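Local coordinates for protein beta sliding clamp (Borrelia burgdorferi, PDB 6DJ8) that probably forms a ring-shaped head-to-tail homodimer around DNA that tethers DNA polymerases and other proteins to it and makes them processive, at residues A[166-172]-A[198-204]. Residues are numbered along the deposited sequence.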
loop_
_atom_site.group_PDB
_atom_site.type_symbol
_atom_site.label_atom_id
_atom_site.label_comp_id
_atom_site.label_asym_id
_atom_site.label_seq_id
_atom_site.Cartn_x
_atom_site.Cartn_y
_atom_site.Cartn_z
ATOM N N ARG A 166 2.789 14.206 20.166
ATOM C CA ARG A 166 2.368 15.596 20.044
ATOM C C ARG A 166 3.478 16.518 19.562
ATOM O O ARG A 166 3.185 17.633 19.116
ATOM C CB ARG A 166 1.829 16.092 21.393
ATOM C CG ARG A 166 0.374 15.683 21.558
ATOM C CD ARG A 166 -0.093 15.427 22.978
ATOM N NE ARG A 166 -1.418 14.819 22.917
ATOM C CZ ARG A 166 -2.526 15.335 23.432
ATOM N NH1 ARG A 166 -2.500 16.460 24.129
ATOM N NH2 ARG A 166 -3.670 14.689 23.275
ATOM N N ILE A 167 4.738 16.083 19.602
ATOM C CA ILE A 167 5.872 16.951 19.315
ATOM C C ILE A 167 6.531 16.618 17.975
ATOM O O ILE A 167 6.836 17.522 17.189
ATOM C CB ILE A 167 6.899 16.880 20.465
ATOM C CG1 ILE A 167 6.408 17.691 21.667
ATOM C CG2 ILE A 167 8.236 17.414 20.011
ATOM C CD1 ILE A 167 6.611 19.188 21.508
ATOM N N ALA A 168 6.722 15.324 17.670
ATOM C CA ALA A 168 7.599 14.950 16.558
ATOM C C ALA A 168 7.132 15.536 15.226
ATOM O O ALA A 168 7.945 16.057 14.449
ATOM C CB ALA A 168 7.698 13.422 16.459
ATOM N N PHE A 169 5.827 15.464 14.936
ATOM C CA PHE A 169 5.356 15.856 13.608
ATOM C C PHE A 169 5.599 17.326 13.296
ATOM O O PHE A 169 5.667 17.693 12.118
ATOM C CB PHE A 169 3.860 15.524 13.460
ATOM C CG PHE A 169 2.943 16.493 14.180
ATOM C CD1 PHE A 169 2.570 16.270 15.497
ATOM C CD2 PHE A 169 2.447 17.623 13.523
ATOM C CE1 PHE A 169 1.707 17.175 16.171
ATOM C CE2 PHE A 169 1.580 18.506 14.161
ATOM C CZ PHE A 169 1.224 18.290 15.498
ATOM N N SER A 170 5.740 18.185 14.315
ATOM C CA SER A 170 5.924 19.612 14.066
ATOM C C SER A 170 7.349 20.005 13.701
ATOM O O SER A 170 7.557 21.122 13.201
ATOM C CB SER A 170 5.537 20.427 15.305
ATOM O OG SER A 170 4.144 20.524 15.444
ATOM N N ALA A 171 8.345 19.167 13.984
ATOM C CA ALA A 171 9.710 19.572 13.684
ATOM C C ALA A 171 9.877 19.703 12.180
ATOM O O ALA A 171 9.177 19.053 11.399
ATOM C CB ALA A 171 10.718 18.566 14.255
ATOM N N HIS A 172 10.788 20.576 11.768
ATOM C CA HIS A 172 11.089 20.665 10.352
ATOM C C HIS A 172 11.589 19.308 9.845
ATOM O O HIS A 172 12.298 18.579 10.548
ATOM C CB HIS A 172 12.126 21.755 10.095
ATOM C CG HIS A 172 12.127 22.246 8.689
ATOM N ND1 HIS A 172 12.605 21.498 7.638
ATOM C CD2 HIS A 172 11.637 23.386 8.148
ATOM C CE1 HIS A 172 12.434 22.167 6.511
ATOM N NE2 HIS A 172 11.847 23.316 6.794
ATOM N N THR A 198 9.067 23.003 15.937
ATOM C CA THR A 198 8.449 23.844 14.924
ATOM C C THR A 198 9.206 23.694 13.619
ATOM O O THR A 198 10.387 23.343 13.600
ATOM C CB THR A 198 8.459 25.315 15.341
ATOM O OG1 THR A 198 7.779 26.109 14.356
ATOM C CG2 THR A 198 9.910 25.791 15.436
ATOM N N ASN A 199 8.512 24.009 12.531
ATOM C CA ASN A 199 9.124 24.107 11.216
ATOM C C ASN A 199 9.108 25.540 10.717
ATOM O O ASN A 199 9.287 25.775 9.520
ATOM C CB ASN A 199 8.423 23.174 10.221
ATOM C CG ASN A 199 7.077 23.702 9.775
ATOM O OD1 ASN A 199 6.474 24.570 10.432
ATOM N ND2 ASN A 199 6.603 23.205 8.634
ATOM N N GLY A 200 8.832 26.499 11.606
ATOM C CA GLY A 200 8.694 27.883 11.234
ATOM C C GLY A 200 7.277 28.317 10.936
ATOM O O GLY A 200 6.995 29.518 10.940
ATOM N N HIS A 201 6.380 27.383 10.662
ATOM C CA HIS A 201 5.007 27.723 10.332
ATOM C C HIS A 201 3.983 27.141 11.287
ATOM O O HIS A 201 2.932 27.757 11.504
ATOM C CB HIS A 201 4.724 27.264 8.900
ATOM C CG HIS A 201 5.598 27.946 7.900
ATOM N ND1 HIS A 201 6.882 27.526 7.629
ATOM C CD2 HIS A 201 5.382 29.029 7.117
ATOM C CE1 HIS A 201 7.426 28.330 6.734
ATOM N NE2 HIS A 201 6.532 29.241 6.397
ATOM N N ARG A 202 4.271 25.983 11.869
ATOM C CA ARG A 202 3.434 25.359 12.870
ATOM C C ARG A 202 4.354 24.879 13.985
ATOM O O ARG A 202 5.538 24.605 13.754
ATOM C CB ARG A 202 2.586 24.216 12.276
ATOM C CG ARG A 202 3.313 23.277 11.283
ATOM C CD ARG A 202 3.969 22.101 11.986
ATOM N NE ARG A 202 4.509 21.112 11.027
ATOM C CZ ARG A 202 3.774 20.164 10.458
ATOM N NH1 ARG A 202 2.471 20.085 10.750
ATOM N NH2 ARG A 202 4.322 19.298 9.594
ATOM N N MET A 203 3.811 24.803 15.200
ATOM C CA MET A 203 4.639 24.571 16.369
ATOM C C MET A 203 3.848 23.834 17.439
ATOM O O MET A 203 2.693 24.175 17.713
ATOM C CB MET A 203 5.165 25.909 16.951
ATOM C CG MET A 203 5.734 25.766 18.369
ATOM S SD MET A 203 6.295 27.362 19.086
ATOM C CE MET A 203 7.626 27.758 17.994
ATOM N N SER A 204 4.491 22.850 18.064
ATOM C CA SER A 204 3.956 22.151 19.226
ATOM C C SER A 204 4.749 22.517 20.487
ATOM O O SER A 204 5.976 22.669 20.446
ATOM C CB SER A 204 3.973 20.641 18.992
ATOM O OG SER A 204 2.930 20.244 18.079
HETATM O O HOH W 1 7.106 20.094 9.668
#
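Hydroxyl groups make the tightest links. Ser204 OG donates to Arg166 O at 2.8 Å, satisfying a carbonyl near the end of helix 157-167, and accepts from Ser170 OG at 2.9 Å; serine is small enough to put its hydroxyl between the strand and the end of the helix. Farther along, His172 N reaches Thr198 O in a weak bond of 3.3 Å. A water bridges Ala171 O and Arg202 NH2, 2.9 Å from each. The guanidinium of Arg202, salt-bridged to Glu353, lies with one face over Phe169 O, while its NH1 sits 3.7 Å from Phe169 CD2 at the ring edge. Here the end of helix 157-167 and the residues after it pack on the hairpin of strands 192-198 and 202-211, beside strand 383-387, where the sheet continues into the C-terminal domain. Side chains brace the hairpin turn: Thr198 OG1 accepts from Gly200 N (3.0 Å, an ST turn) and donates to Arg202 O (2.8 Å), and Asn199 OD1 accepts from His201 N (2.8 Å, an Asx turn) and Arg202 N (3.0 Å). Gly200, whose backbone angles call for glycine, hydrogen-bonds to the bound natural-product peptide through its backbone. Van der Waals contacts are lighter: aliphatic Ile167 CD1 meets Ser204 O at 3.7 Å, and the His172 ring edge meets Asn199, CD2 to O 3.6 Å.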